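Local structure of member of s1p family of ribosomal proteins (Pyrococcus furiosus, 5YH1) at residues D67-P81 / T198-N211. The protein probably acts as an exonuclease on nucleic acids and binds manganese through its DHH domain, the part present in this chain. Sequence-based numbering, arbitrary orientation.
With MN (manganese (II) ion), chain F.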
ATOM      1  N   ASP A  67       1.672  17.748  16.744  1.00 22.46           N
ATOM      2  CA  ASP A  67       2.918  18.499  16.987  1.00 23.67           C
ATOM      3  C   ASP A  67       3.825  18.451  15.753  1.00 23.64           C
ATOM      4  O   ASP A  67       4.346  19.479  15.308  1.00 22.93           O
ATOM      5  CB  ASP A  67       3.626  17.934  18.223  1.00 24.25           C
ATOM      6  CG  ASP A  67       4.902  18.690  18.589  1.00 24.88           C
ATOM      7  OD1 ASP A  67       4.880  19.937  18.624  1.00 24.67           O
ATOM      8  OD2 ASP A  67       5.928  18.018  18.858  1.00 24.92           O
ATOM      9  N   GLY A  68       3.977  17.260  15.179  1.00 23.82           N
ATOM     10  CA  GLY A  68       4.792  17.087  13.972  1.00 23.05           C
ATOM     11  C   GLY A  68       4.275  17.800  12.738  1.00 22.38           C
ATOM     12  O   GLY A  68       5.045  18.461  12.043  1.00 22.39           O
ATOM     13  N   TYR A  69       2.977  17.667  12.454  1.00 22.06           N
ATOM     14  CA  TYR A  69       2.375  18.378  11.324  1.00 22.07           C
ATOM     15  C   TYR A  69       2.527  19.876  11.531  1.00 21.85           C
ATOM     16  O   TYR A  69       2.915  20.612  10.620  1.00 21.24           O
ATOM     17  CB  TYR A  69       0.882  18.026  11.146  1.00 22.26           C
ATOM     18  CG  TYR A  69       0.646  16.838  10.236  1.00 22.36           C
ATOM     19  CD1 TYR A  69       0.548  17.000   8.864  1.00 22.50           C
ATOM     20  CD2 TYR A  69       0.526  15.559  10.746  1.00 23.08           C
ATOM     21  CE1 TYR A  69       0.354  15.910   8.026  1.00 22.93           C
ATOM     22  CE2 TYR A  69       0.317  14.463   9.913  1.00 23.27           C
ATOM     23  CZ  TYR A  69       0.241  14.648   8.558  1.00 23.05           C
ATOM     24  OH  TYR A  69       0.039  13.564   7.729  1.00 23.56           O
ATOM     25  N   THR A  70       2.212  20.335  12.734  1.00 22.05           N
ATOM     26  CA  THR A  70       2.300  21.771  13.018  1.00 23.14           C
ATOM     27  C   THR A  70       3.723  22.283  12.772  1.00 22.46           C
ATOM     28  O   THR A  70       3.924  23.307  12.121  1.00 22.16           O
ATOM     29  CB  THR A  70       1.835  22.079  14.449  1.00 22.86           C
ATOM     30  OG1 THR A  70       0.518  21.561  14.626  1.00 22.71           O
ATOM     31  CG2 THR A  70       1.809  23.574  14.697  1.00 23.62           C
ATOM     32  N   ALA A  71       4.705  21.534  13.260  1.00 23.27           N
ATOM     33  CA  ALA A  71       6.115  21.882  13.084  1.00 23.31           C
ATOM     34  C   ALA A  71       6.496  21.900  11.613  1.00 23.64           C
ATOM     35  O   ALA A  71       7.104  22.854  11.127  1.00 24.21           O
ATOM     36  CB  ALA A  71       6.991  20.898  13.840  1.00 24.00           C
ATOM     37  N   GLY A  72       6.114  20.855  10.890  1.00 23.82           N
ATOM     38  CA  GLY A  72       6.417  20.782   9.471  1.00 23.54           C
ATOM     39  C   GLY A  72       5.796  21.909   8.683  1.00 23.89           C
ATOM     40  O   GLY A  72       6.449  22.504   7.807  1.00 23.61           O
ATOM     41  N   VAL A  73       4.537  22.221   8.988  1.00 23.86           N
ATOM     42  CA  VAL A  73       3.824  23.262   8.244  1.00 25.24           C
ATOM     43  C   VAL A  73       4.364  24.650   8.599  1.00 24.63           C
ATOM     44  O   VAL A  73       4.451  25.517   7.734  1.00 25.14           O
ATOM     45  CB  VAL A  73       2.287  23.172   8.440  1.00 25.70           C
ATOM     46  CG1 VAL A  73       1.581  24.344   7.774  1.00 25.86           C
ATOM     47  CG2 VAL A  73       1.777  21.867   7.864  1.00 25.97           C
ATOM     48  N   ALA A  74       4.743  24.852   9.855  1.00 25.23           N
ATOM     49  CA  ALA A  74       5.429  26.095  10.249  1.00 26.17           C
ATOM     50  C   ALA A  74       6.646  26.351   9.355  1.00 26.59           C
ATOM     51  O   ALA A  74       6.797  27.431   8.781  1.00 25.92           O
ATOM     52  CB  ALA A  74       5.852  26.036  11.711  1.00 25.81           C
ATOM     53  N   LEU A  75       7.500  25.339   9.217  1.00 27.38           N
ATOM     54  CA  LEU A  75       8.720  25.476   8.415  1.00 26.72           C
ATOM     55  C   LEU A  75       8.417  25.676   6.932  1.00 26.29           C
ATOM     56  O   LEU A  75       9.019  26.532   6.279  1.00 25.43           O
ATOM     57  CB  LEU A  75       9.639  24.273   8.638  1.00 26.54           C
ATOM     58  CG  LEU A  75      10.178  24.240  10.069  1.00 26.60           C
ATOM     59  CD1 LEU A  75      10.684  22.858  10.447  1.00 27.19           C
ATOM     60  CD2 LEU A  75      11.263  25.290  10.268  1.00 27.00           C
ATOM     61  N   GLU A  76       7.462  24.911   6.409  1.00 27.18           N
ATOM     62  CA  GLU A  76       7.037  25.048   5.011  1.00 27.14           C
ATOM     63  C   GLU A  76       6.532  26.462   4.708  1.00 27.03           C
ATOM     64  O   GLU A  76       6.821  27.033   3.641  1.00 26.20           O
ATOM     65  CB  GLU A  76       5.958  23.988   4.670  1.00 28.39           C
ATOM     66  CG  GLU A  76       5.299  24.162   3.309  1.00 29.36           C
ATOM     67  CD  GLU A  76       4.386  23.003   2.895  1.00 31.05           C
ATOM     68  OE1 GLU A  76       3.616  23.186   1.938  1.00 33.29           O
ATOM     69  OE2 GLU A  76       4.430  21.906   3.484  1.00 31.49           O
ATOM     70  N   THR A  77       5.778  27.028   5.648  1.00 26.72           N
ATOM     71  CA  THR A  77       5.183  28.349   5.474  1.00 26.63           C
ATOM     72  C   THR A  77       6.254  29.444   5.347  1.00 28.05           C
ATOM     73  O   THR A  77       6.076  30.399   4.603  1.00 29.20           O
ATOM     74  CB  THR A  77       4.216  28.652   6.637  1.00 26.95           C
ATOM     75  OG1 THR A  77       3.211  27.637   6.681  1.00 25.42           O
ATOM     76  CG2 THR A  77       3.542  30.009   6.472  1.00 27.09           C
ATOM     77  N   ALA A  78       7.368  29.288   6.057  1.00 29.44           N
ATOM     78  CA  ALA A  78       8.511  30.206   5.953  1.00 29.16           C
ATOM     79  C   ALA A  78       9.358  29.960   4.691  1.00 29.99           C
ATOM     80  O   ALA A  78       9.850  30.893   4.066  1.00 28.85           O
ATOM     81  CB  ALA A  78       9.387  30.065   7.188  1.00 28.83           C
ATOM     82  N   ILE A  79       9.534  28.694   4.334  1.00 30.47           N
ATOM     83  CA  ILE A  79      10.419  28.303   3.233  1.00 29.66           C
ATOM     84  C   ILE A  79       9.849  28.625   1.849  1.00 30.70           C
ATOM     85  O   ILE A  79      10.548  29.197   1.007  1.00 30.89           O
ATOM     86  CB  ILE A  79      10.765  26.797   3.334  1.00 29.67           C
ATOM     87  CG1 ILE A  79      11.672  26.566   4.536  1.00 28.33           C
ATOM     88  CG2 ILE A  79      11.453  26.296   2.064  1.00 30.28           C
ATOM     89  CD1 ILE A  79      11.697  25.142   5.030  1.00 29.26           C
ATOM     90  N   ILE A  80       8.588  28.269   1.615  1.00 31.51           N
ATOM     91  CA  ILE A  80       7.992  28.379   0.273  1.00 33.06           C
ATOM     92  C   ILE A  80       8.091  29.796  -0.317  1.00 34.87           C
ATOM     93  O   ILE A  80       8.500  29.944  -1.469  1.00 34.36           O
ATOM     94  CB  ILE A  80       6.522  27.879   0.245  1.00 33.40           C
ATOM     95  CG1 ILE A  80       6.443  26.361   0.464  1.00 34.28           C
ATOM     96  CG2 ILE A  80       5.830  28.254  -1.056  1.00 34.17           C
ATOM     97  CD1 ILE A  80       7.226  25.531  -0.522  1.00 35.97           C
ATOM     98  N   PRO A  81       7.721  30.839   0.459  1.00 36.29           N
ATOM     99  CA  PRO A  81       7.859  32.205  -0.074  1.00 36.67           C
ATOM    100  C   PRO A  81       9.280  32.579  -0.496  1.00 37.06           C
ATOM    101  O   PRO A  81       9.448  33.275  -1.495  1.00 39.21           O
ATOM    102  CB  PRO A  81       7.393  33.094   1.085  1.00 36.44           C
ATOM    103  CG  PRO A  81       6.487  32.231   1.882  1.00 36.53           C
ATOM    104  CD  PRO A  81       7.020  30.830   1.755  1.00 35.68           C
ATOM    105  N   THR A 198       8.143  21.573  22.739  1.00 25.93           N
ATOM    106  CA  THR A 198       7.823  20.608  21.682  1.00 25.57           C
ATOM    107  C   THR A 198       8.312  21.036  20.301  1.00 25.10           C
ATOM    108  O   THR A 198       8.714  22.183  20.087  1.00 25.43           O
ATOM    109  CB  THR A 198       6.300  20.354  21.621  1.00 25.41           C
ATOM    110  OG1 THR A 198       5.635  21.473  21.026  1.00 24.95           O
ATOM    111  CG2 THR A 198       5.748  20.120  23.015  1.00 25.65           C
ATOM    112  N   ALA A 199       8.240  20.113  19.349  1.00 25.69           N
ATOM    113  CA  ALA A 199       8.802  20.348  18.011  1.00 24.54           C
ATOM    114  C   ALA A 199       8.154  21.527  17.315  1.00 23.65           C
ATOM    115  O   ALA A 199       8.828  22.290  16.631  1.00 23.39           O
ATOM    116  CB  ALA A 199       8.682  19.096  17.153  1.00 24.15           C
ATOM    117  N   GLY A 200       6.844  21.677  17.490  1.00 24.14           N
ATOM    118  CA  GLY A 200       6.116  22.792  16.884  1.00 24.14           C
ATOM    119  C   GLY A 200       6.511  24.144  17.456  1.00 24.45           C
ATOM    120  O   GLY A 200       6.466  25.159  16.761  1.00 25.74           O
HETATM  121  N   MSE A 201       6.883  24.161  18.730  1.00 25.10           N
HETATM  122  CA  MSE A 201       7.404  25.370  19.364  1.00 26.52           C
HETATM  123  C   MSE A 201       8.750  25.661  18.754  1.00 25.40           C
HETATM  124  O   MSE A 201       8.970  26.732  18.186  1.00 24.76           O
HETATM  125  CB  MSE A 201       7.517  25.198  20.881  1.00 28.16           C
HETATM  126  CG  MSE A 201       6.143  25.180  21.543  1.00 30.56           C
HETATM  127 SE   MSE A 201       6.222  24.576  23.423  1.00 36.17          SE
HETATM  128  CE  MSE A 201       4.465  23.692  23.390  1.00 34.64           C
ATOM    129  N   LEU A 202       9.655  24.698  18.839  1.00 25.32           N
ATOM    130  CA  LEU A 202      10.999  24.856  18.259  1.00 25.53           C
ATOM    131  C   LEU A 202      10.965  25.242  16.784  1.00 24.67           C
ATOM    132  O   LEU A 202      11.675  26.158  16.357  1.00 24.35           O
ATOM    133  CB  LEU A 202      11.773  23.556  18.370  1.00 25.24           C
ATOM    134  CG  LEU A 202      12.030  23.058  19.775  1.00 25.91           C
ATOM    135  CD1 LEU A 202      12.517  21.614  19.732  1.00 26.24           C
ATOM    136  CD2 LEU A 202      13.037  23.967  20.476  1.00 26.38           C
ATOM    137  N   ALA A 203      10.125  24.549  16.019  1.00 23.88           N
ATOM    138  CA  ALA A 203      10.092  24.723  14.571  1.00 23.77           C
ATOM    139  C   ALA A 203       9.532  26.070  14.181  1.00 23.87           C
ATOM    140  O   ALA A 203       9.948  26.659  13.177  1.00 24.20           O
ATOM    141  CB  ALA A 203       9.288  23.608  13.920  1.00 23.62           C
ATOM    142  N   THR A 204       8.551  26.545  14.942  1.00 24.17           N
ATOM    143  CA  THR A 204       8.012  27.884  14.699  1.00 24.70           C
ATOM    144  C   THR A 204       9.099  28.938  14.920  1.00 24.34           C
ATOM    145  O   THR A 204       9.242  29.849  14.108  1.00 24.14           O
ATOM    146  CB  THR A 204       6.779  28.175  15.578  1.00 24.73           C
ATOM    147  OG1 THR A 204       5.715  27.285  15.220  1.00 23.98           O
ATOM    148  CG2 THR A 204       6.308  29.603  15.399  1.00 24.66           C
ATOM    149  N   GLU A 205       9.899  28.793  15.976  1.00 25.00           N
ATOM    150  CA  GLU A 205      10.994  29.753  16.213  1.00 25.66           C
ATOM    151  C   GLU A 205      12.037  29.652  15.093  1.00 27.09           C
ATOM    152  O   GLU A 205      12.437  30.676  14.525  1.00 27.88           O
ATOM    153  CB  GLU A 205      11.639  29.567  17.584  1.00 25.24           C
ATOM    154  CG  GLU A 205      10.686  29.720  18.770  1.00 26.01           C
ATOM    155  CD  GLU A 205      10.170  31.146  19.014  1.00 26.48           C
ATOM    156  OE1 GLU A 205      10.556  32.095  18.300  1.00 27.07           O
ATOM    157  OE2 GLU A 205       9.357  31.328  19.944  1.00 25.59           O
ATOM    158  N   VAL A 206      12.435  28.435  14.718  1.00 26.77           N
ATOM    159  CA  VAL A 206      13.351  28.283  13.579  1.00 25.63           C
ATOM    160  C   VAL A 206      12.766  28.957  12.347  1.00 25.82           C
ATOM    161  O   VAL A 206      13.476  29.688  11.634  1.00 26.67           O
ATOM    162  CB  VAL A 206      13.705  26.818  13.258  1.00 25.74           C
ATOM    163  CG1 VAL A 206      14.512  26.739  11.966  1.00 25.73           C
ATOM    164  CG2 VAL A 206      14.499  26.193  14.392  1.00 25.31           C
ATOM    165  N   ALA A 207      11.477  28.735  12.103  1.00 25.87           N
ATOM    166  CA  ALA A 207      10.817  29.330  10.938  1.00 26.25           C
ATOM    167  C   ALA A 207      10.910  30.858  10.926  1.00 27.08           C
ATOM    168  O   ALA A 207      11.062  31.464   9.869  1.00 28.00           O
ATOM    169  CB  ALA A 207       9.361  28.896  10.863  1.00 26.25           C
ATOM    170  N   ARG A 208      10.806  31.474  12.099  1.00 28.49           N
ATOM    171  CA  ARG A 208      10.925  32.930  12.217  1.00 28.98           C
ATOM    172  C   ARG A 208      12.330  33.408  11.825  1.00 29.37           C
ATOM    173  O   ARG A 208      12.472  34.455  11.191  1.00 31.82           O
ATOM    174  CB  ARG A 208      10.571  33.396  13.639  1.00 28.96           C
ATOM    175  CG  ARG A 208       9.098  33.234  13.994  1.00 29.26           C
ATOM    176  CD  ARG A 208       8.799  33.585  15.449  1.00 29.95           C
ATOM    177  NE  ARG A 208       9.291  34.927  15.767  1.00 29.74           N
ATOM    178  CZ  ARG A 208      10.436  35.202  16.397  1.00 29.70           C
ATOM    179  NH1 ARG A 208      11.232  34.248  16.861  1.00 29.99           N
ATOM    180  NH2 ARG A 208      10.781  36.463  16.577  1.00 30.29           N
ATOM    181  N   TYR A 209      13.360  32.645  12.186  1.00 28.72           N
ATOM    182  CA  TYR A 209      14.719  32.955  11.745  1.00 29.32           C
ATOM    183  C   TYR A 209      14.916  32.721  10.245  1.00 30.48           C
ATOM    184  O   TYR A 209      15.648  33.462   9.591  1.00 29.68           O
ATOM    185  CB  TYR A 209      15.751  32.168  12.545  1.00 30.29           C
ATOM    186  CG  TYR A 209      15.954  32.706  13.942  1.00 31.90           C
ATOM    187  CD1 TYR A 209      15.056  32.406  14.955  1.00 32.34           C
ATOM    188  CD2 TYR A 209      17.039  33.521  14.255  1.00 31.70           C
ATOM    189  CE1 TYR A 209      15.229  32.880  16.240  1.00 32.08           C
ATOM    190  CE2 TYR A 209      17.218  34.003  15.542  1.00 32.48           C
ATOM    191  CZ  TYR A 209      16.301  33.684  16.529  1.00 32.58           C
ATOM    192  OH  TYR A 209      16.450  34.154  17.815  1.00 31.85           O
ATOM    193  N   ILE A 210      14.260  31.700   9.694  1.00 30.06           N
ATOM    194  CA  ILE A 210      14.337  31.451   8.261  1.00 29.42           C
ATOM    195  C   ILE A 210      13.714  32.609   7.501  1.00 30.66           C
ATOM    196  O   ILE A 210      14.297  33.093   6.534  1.00 29.98           O
ATOM    197  CB  ILE A 210      13.643  30.125   7.860  1.00 29.21           C
ATOM    198  CG1 ILE A 210      14.452  28.938   8.375  1.00 28.80           C
ATOM    199  CG2 ILE A 210      13.491  30.027   6.347  1.00 29.89           C
ATOM    200  CD1 ILE A 210      13.672  27.646   8.441  1.00 29.43           C
ATOM    201  N   ASN A 211      12.529  33.039   7.931  1.00 30.98           N
ATOM    202  CA  ASN A 211      11.780  34.066   7.217  1.00 31.94           C
ATOM    203  C   ASN A 211      10.942  34.925   8.175  1.00 32.56           C
ATOM    204  O   ASN A 211       9.767  34.642   8.406  1.00 32.21           O
ATOM    205  CB  ASN A 211      10.888  33.417   6.148  1.00 31.87           C
ATOM    206  CG  ASN A 211      10.228  34.433   5.241  1.00 32.20           C
ATOM    207  OD1 ASN A 211      10.396  35.637   5.414  1.00 34.01           O
ATOM    208  ND2 ASN A 211       9.473  33.954   4.270  1.00 32.16           N
TER
HETATM  209 MN    MN F 805       6.158  16.040  19.568  1.00 42.69          MN
HETATM  210  O   HOH W   1       4.636  14.938  18.487  1.00 30.46           O
HETATM  211  O   HOH W   2       6.165  14.133  20.716  1.00 34.42           O
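Asp67 meets the N-terminus of helix 199-210 with both carboxylate oxygens, at the manganese site of this DHH-family domain. OD2 binds the manganese ion at 2.1 Å, and on its syn side also accepts the backbone N-H of Ala199. OD1 takes two donors from opposite faces of the carboxylate plane: the hydroxyl of the N-cap residue Thr198, well out of that plane, and the backbone N of Gly200, at 2.9 Å from OD1. With CG anti to the backbone N (chi1 -178°), the carboxylate is brought to the N-H groups of the neighbouring helix's first turn. Asp137, His163 and Asp229 complete the protein ligands of the metal, joined by two waters.

Behind this site the two helices run parallel, their axes 4° apart and 7.7 Å at closest approach. Small residues permit that spacing: Ala71 CB lies 3.6 Å from Ala203 CB, and its CA is 3.9 Å from that of Gly200, which has no side chain to intervene. Leu75 is a knob set among Ala203, Val206, Ala207 and Ile210; its CD2 is 3.8 Å from Ile210 CD1, the two side chains crossing at about a right angle. Outside the pair, Leu221 of helix 221-229 packs on Ala74.

At the far end, Asn211 ND2 bonds to Ala78 O at 3.1 Å, in the carbonyl plane and on a lone pair, with an N-H...O angle of 160°. An alanine in place of Asn211 would probably leave the Ala78 carbonyl without this amide donor and loosen the tie between the end of helix 199-210 and the middle of helix 66-86. Beside that bond, Asn211 CB packs 3.8 Å from Ala78 CB.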